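Adp-heptose LPS heptosyltransferase II (Escherichia coli, PDB 1PSW) transfers the second heptose unit from ADP-heptose to the heptosyl-Kdo2-lipid A module during synthesis of the lipopolysaccharide core. Local coordinates at residues L155-Q159 against P297-K301; V11-M16 against G271-V275. All coordinates share one frame; numbering follows the deposited sequence.

Overall arrangement
Both interactions join the two halves of this single-chain enzyme. Each half is built round a parallel six-stranded sheet, and the pairing is that of a GT-B glycosyltransferase. Along the chain the segments come in the order 11-16, 155-159, 271-275, 297-301, so the two contacts interleave. Interaction 2 packs helix 11-27 against helix 271-278 almost at the centre of the molecule. Interaction 1 lies about 11 Å away, centre to centre, between a loop before helix 164-173 and the loop before strand 302-306. The two contacts touch: Leu298 packs on the side chain of Met16, and Pro158 on the backbone of Met15 and Met16. Together they make up neighbouring parts of the interface between the two domains.

Interaction 1. Residues L155-Q159 against P297-K301; sequences LLWPQ and PLSHK
The indole of Trp157 takes Leu298 over one face. Leu298 CB stands 3.8 Å from the centroid of the six-membered ring of Trp157, 17° off its normal, which makes a CH-pi contact. The methyls of Leu298 carry the cover along the indole: Leu298 CD2 is near Trp157 CE2 and CZ2, and Leu298 CD1 is near Trp157 CD1. Trp157 CE3 lies 3.5 Å from Leu298 O. At the far end, Trp157 CZ3 meets Ser299 N obliquely and comes 4.1 Å from His300 CD2. The two rings are nearly perpendicular, with planes at 87°, but meet obliquely. The chi1 of Trp157, -77°, puts CG anti to the carbonyl carbon and sends the indole across to the loop 297-301. Next to it, Pro158 CD lies 3.7 Å from Leu298 CD1, so this methyl touches both the proline and the indole.

The polar link is a water. It donates to Pro158 O at 2.9 Å and to Leu298 O at 2.8 Å, tying the two backbones together. An alanine in place of Trp157 would probably leave Leu298 CB and its methyls without the ring face they pack on and open a gap beside His300.

Leu298 is the centre of an inverse gamma turn, and Ser299 OG accepts from Lys301 N in an ST turn. The first loop is held to helix 11-27, where Arg22 NH1 bonds to Trp157 O and Ser19 OG to Leu156 O. A loop fixed to the N-terminal domain thus meets one leading into an outermost strand of the C-terminal sheet, an interdomain contact of the GT-B fold.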
loop_
_atom_site.group_PDB
_atom_site.type_symbol
_atom_site.label_atom_id
_atom_site.label_comp_id
_atom_site.label_asym_id
_atom_site.label_seq_id
_atom_site.Cartn_x
_atom_site.Cartn_y
_atom_site.Cartn_z
ATOM N N LEU A 155 8.351 -11.620 -11.781
ATOM C CA LEU A 155 7.593 -11.638 -10.535
ATOM C C LEU A 155 6.266 -10.945 -10.797
ATOM O O LEU A 155 6.183 -10.048 -11.637
ATOM C CB LEU A 155 8.338 -10.892 -9.422
ATOM C CG LEU A 155 9.747 -11.371 -9.074
ATOM C CD1 LEU A 155 10.298 -10.542 -7.919
ATOM C CD2 LEU A 155 9.712 -12.838 -8.702
ATOM N N LEU A 156 5.224 -11.365 -10.095
ATOM C CA LEU A 156 3.924 -10.735 -10.266
ATOM C C LEU A 156 3.778 -9.624 -9.231
ATOM O O LEU A 156 3.513 -9.888 -8.060
ATOM C CB LEU A 156 2.812 -11.769 -10.100
ATOM C CG LEU A 156 2.952 -12.946 -11.073
ATOM C CD1 LEU A 156 1.780 -13.891 -10.902
ATOM C CD2 LEU A 156 3.027 -12.427 -12.498
ATOM N N TRP A 157 3.963 -8.385 -9.676
ATOM C CA TRP A 157 3.872 -7.215 -8.812
ATOM C C TRP A 157 2.431 -6.857 -8.484
ATOM O O TRP A 157 1.506 -7.270 -9.188
ATOM C CB TRP A 157 4.511 -6.001 -9.496
ATOM C CG TRP A 157 6.008 -5.960 -9.490
ATOM C CD1 TRP A 157 6.864 -6.859 -8.911
ATOM C CD2 TRP A 157 6.826 -4.922 -10.038
ATOM N NE1 TRP A 157 8.163 -6.439 -9.063
ATOM C CE2 TRP A 157 8.167 -5.251 -9.752
ATOM C CE3 TRP A 157 6.553 -3.739 -10.742
ATOM C CZ2 TRP A 157 9.239 -4.442 -10.143
ATOM C CZ3 TRP A 157 7.623 -2.932 -11.131
ATOM C CH2 TRP A 157 8.945 -3.290 -10.829
ATOM N N PRO A 158 2.217 -6.087 -7.403
ATOM C CA PRO A 158 0.840 -5.710 -7.070
ATOM C C PRO A 158 0.317 -4.951 -8.278
ATOM O O PRO A 158 1.081 -4.263 -8.955
ATOM C CB PRO A 158 1.010 -4.799 -5.864
ATOM C CG PRO A 158 2.269 -5.328 -5.216
ATOM C CD PRO A 158 3.166 -5.572 -6.398
ATOM N N GLN A 159 -0.979 -5.059 -8.531
ATOM C CA GLN A 159 -1.560 -4.398 -9.685
ATOM C C GLN A 159 -3.050 -4.201 -9.454
ATOM O O GLN A 159 -3.754 -5.128 -9.061
ATOM C CB GLN A 159 -1.301 -5.264 -10.923
ATOM C CG GLN A 159 -1.842 -4.734 -12.230
ATOM C CD GLN A 159 -1.296 -5.509 -13.426
ATOM O OE1 GLN A 159 -1.388 -6.738 -13.481
ATOM N NE2 GLN A 159 -0.728 -4.789 -14.390
ATOM N N PRO A 297 8.781 1.696 -4.395
ATOM C CA PRO A 297 7.534 1.759 -5.163
ATOM C C PRO A 297 7.734 0.901 -6.409
ATOM O O PRO A 297 8.635 1.161 -7.206
ATOM C CB PRO A 297 7.385 3.253 -5.469
ATOM C CG PRO A 297 8.795 3.767 -5.444
ATOM C CD PRO A 297 9.415 3.022 -4.290
ATOM N N LEU A 298 6.912 -0.137 -6.557
ATOM C CA LEU A 298 7.038 -1.058 -7.684
ATOM C C LEU A 298 6.231 -0.589 -8.886
ATOM O O LEU A 298 5.095 -1.006 -9.088
ATOM C CB LEU A 298 6.592 -2.462 -7.262
ATOM C CG LEU A 298 7.288 -3.076 -6.039
ATOM C CD1 LEU A 298 6.620 -4.398 -5.677
ATOM C CD2 LEU A 298 8.760 -3.286 -6.333
ATOM N N SER A 299 6.839 0.285 -9.681
ATOM C CA SER A 299 6.211 0.848 -10.865
ATOM C C SER A 299 7.280 1.511 -11.710
ATOM O O SER A 299 8.194 2.142 -11.179
ATOM C CB SER A 299 5.167 1.896 -10.462
ATOM O OG SER A 299 4.594 2.524 -11.604
ATOM N N HIS A 300 7.163 1.369 -13.023
ATOM C CA HIS A 300 8.123 1.984 -13.929
ATOM C C HIS A 300 7.883 3.488 -14.062
ATOM O O HIS A 300 8.740 4.205 -14.566
ATOM C CB HIS A 300 8.037 1.349 -15.314
ATOM C CG HIS A 300 8.545 -0.054 -15.377
ATOM N ND1 HIS A 300 8.569 -0.782 -16.550
ATOM C CD2 HIS A 300 9.054 -0.873 -14.422
ATOM C CE1 HIS A 300 9.068 -1.981 -16.316
ATOM N NE2 HIS A 300 9.372 -2.062 -15.030
ATOM N N LYS A 301 6.728 3.959 -13.595
ATOM C CA LYS A 301 6.384 5.372 -13.702
ATOM C C LYS A 301 6.648 6.150 -12.424
ATOM O O LYS A 301 6.260 7.310 -12.304
ATOM C CB LYS A 301 4.917 5.521 -14.126
ATOM C CG LYS A 301 4.603 4.878 -15.478
ATOM C CD LYS A 301 3.278 5.360 -16.051
ATOM C CE LYS A 301 3.054 4.790 -17.445
ATOM N NZ LYS A 301 1.961 5.482 -18.190
HETATM O O HOH W 1 2.983 -2.322 -7.831
#

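Interaction 2. Residues V11-M16 against G271-V275; sequences VGDMMM and GLMHV
His274 reaches from helix 271-278 to helix 11-27, and its CB and three of its ring atoms meet neighbours there. Its CB lies 4.0 Å from Met15 CB. At the ring, His274 CG and CD2 approach the backbone of Gly12, with CD2 3.7 Å from Gly12 CA. On the other branch, His274 ND1 is 4.1 Å from Met16 SE. This is a selenomethionine in the crystal, and its selenium sits oblique to the imidazole, 36° off the normal. A chi1 of -62° sets the His274 ring beside its own backbone N and lays it against both Gly12 and Met16. The lack of a side chain on Gly12 leaves room for it.

The two helices run in roughly the same direction, 31° apart, with axes 7.6 Å from each other at closest approach. Helix 11-27 follows strand 2-6 and helix 271-278 follows strand 264-268, so their N-terminal ends meet across the domain boundary of the GT-B fold. The cleft between such domains is where glycosyltransferases of this type bind their substrates.

Glycines bring the backbones together: Gly12 CA and Gly271 CA are 3.8 Å apart. A CB on Gly271 would run into Val11 CB and Gly12 N. Glu190 OE1 accepts a hydrogen bond from Gly271 N.

Beside the glycines, aliphatic groups pack on carbonyl oxygens and on each other. Val11 CG1 meets Gly271 O at 3.6 Å and Val275 CG2 at 3.8 Å. Met15, also selenomethionine, lays its CG 3.6 Å from His274 O, and its bent chain then carries SE alongside Val275 CG2.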
loop_
_atom_site.group_PDB
_atom_site.type_symbol
_atom_site.label_atom_id
_atom_site.label_comp_id
_atom_site.label_asym_id
_atom_site.label_seq_id
_atom_site.Cartn_x
_atom_site.Cartn_y
_atom_site.Cartn_z
ATOM N N VAL A 11 -1.458 -0.699 5.214
ATOM C CA VAL A 11 -1.785 -0.514 3.811
ATOM C C VAL A 11 -0.664 -0.975 2.888
ATOM O O VAL A 11 -0.896 -1.779 1.987
ATOM C CB VAL A 11 -2.113 0.963 3.505
ATOM C CG1 VAL A 11 -2.308 1.156 2.010
ATOM C CG2 VAL A 11 -3.376 1.378 4.249
ATOM N N GLY A 12 0.548 -0.479 3.118
ATOM C CA GLY A 12 1.667 -0.860 2.276
ATOM C C GLY A 12 1.847 -2.361 2.178
ATOM O O GLY A 12 1.873 -2.917 1.081
ATOM N N ASP A 13 1.970 -3.009 3.333
ATOM C CA ASP A 13 2.157 -4.447 3.415
ATOM C C ASP A 13 1.016 -5.207 2.743
ATOM O O ASP A 13 1.247 -6.198 2.056
ATOM C CB ASP A 13 2.274 -4.869 4.883
ATOM C CG ASP A 13 3.531 -4.340 5.547
ATOM O OD1 ASP A 13 4.220 -3.489 4.947
ATOM O OD2 ASP A 13 3.833 -4.775 6.679
HETATM N N MSE A 14 -0.214 -4.743 2.937
HETATM C CA MSE A 14 -1.363 -5.401 2.328
HETATM C C MSE A 14 -1.261 -5.319 0.806
HETATM O O MSE A 14 -1.566 -6.276 0.097
HETATM C CB MSE A 14 -2.669 -4.743 2.788
HETATM C CG MSE A 14 -3.932 -5.381 2.198
HETATM SE SE MSE A 14 -4.106 -7.290 2.605
HETATM C CE MSE A 14 -4.488 -7.159 4.490
HETATM N N MSE A 15 -0.833 -4.172 0.303
HETATM C CA MSE A 15 -0.700 -4.008 -1.130
HETATM C C MSE A 15 0.348 -5.019 -1.621
HETATM O O MSE A 15 0.141 -5.700 -2.626
HETATM C CB MSE A 15 -0.280 -2.564 -1.442
HETATM C CG MSE A 15 -0.593 -2.096 -2.883
HETATM SE SE MSE A 15 -2.489 -2.130 -3.312
HETATM C CE MSE A 15 -2.504 -3.600 -4.597
HETATM N N MSE A 16 1.467 -5.129 -0.903
HETATM C CA MSE A 16 2.518 -6.068 -1.286
HETATM C C MSE A 16 2.039 -7.515 -1.252
HETATM O O MSE A 16 2.488 -8.329 -2.046
HETATM C CB MSE A 16 3.732 -5.952 -0.354
HETATM C CG MSE A 16 4.364 -4.598 -0.315
HETATM SE SE MSE A 16 4.677 -3.964 -2.076
HETATM C CE MSE A 16 6.091 -5.139 -2.532
ATOM N N GLY A 271 2.145 3.900 3.039
ATOM C CA GLY A 271 1.307 2.877 2.436
ATOM C C GLY A 271 0.620 3.286 1.139
ATOM O O GLY A 271 0.530 2.483 0.203
ATOM N N LEU A 272 0.130 4.519 1.059
ATOM C CA LEU A 272 -0.551 4.949 -0.158
ATOM C C LEU A 272 0.388 5.014 -1.352
ATOM O O LEU A 272 -0.056 4.925 -2.493
ATOM C CB LEU A 272 -1.251 6.295 0.053
ATOM C CG LEU A 272 -2.473 6.258 0.990
ATOM C CD1 LEU A 272 -3.015 7.680 1.141
ATOM C CD2 LEU A 272 -3.560 5.334 0.422
HETATM N N MSE A 273 1.683 5.170 -1.101
HETATM C CA MSE A 273 2.655 5.197 -2.192
HETATM C C MSE A 273 2.500 3.893 -2.974
HETATM O O MSE A 273 2.422 3.886 -4.199
HETATM C CB MSE A 273 4.078 5.271 -1.636
HETATM C CG MSE A 273 5.178 5.287 -2.699
HETATM SE SE MSE A 273 6.969 5.254 -1.937
HETATM C CE MSE A 273 6.963 3.293 -1.611
ATOM N N HIS A 274 2.461 2.787 -2.243
ATOM C CA HIS A 274 2.312 1.466 -2.852
ATOM C C HIS A 274 1.018 1.319 -3.637
ATOM O O HIS A 274 0.980 0.621 -4.654
ATOM C CB HIS A 274 2.428 0.397 -1.772
ATOM C CG HIS A 274 3.764 0.398 -1.107
ATOM N ND1 HIS A 274 4.923 0.094 -1.785
ATOM C CD2 HIS A 274 4.144 0.791 0.130
ATOM C CE1 HIS A 274 5.963 0.305 -0.997
ATOM N NE2 HIS A 274 5.516 0.731 0.170
ATOM N N VAL A 275 -0.037 1.976 -3.168
ATOM C CA VAL A 275 -1.312 1.932 -3.862
ATOM C C VAL A 275 -1.163 2.633 -5.218
ATOM O O VAL A 275 -1.559 2.085 -6.243
ATOM C CB VAL A 275 -2.431 2.607 -3.028
ATOM C CG1 VAL A 275 -3.720 2.683 -3.839
ATOM C CG2 VAL A 275 -2.670 1.807 -1.742
#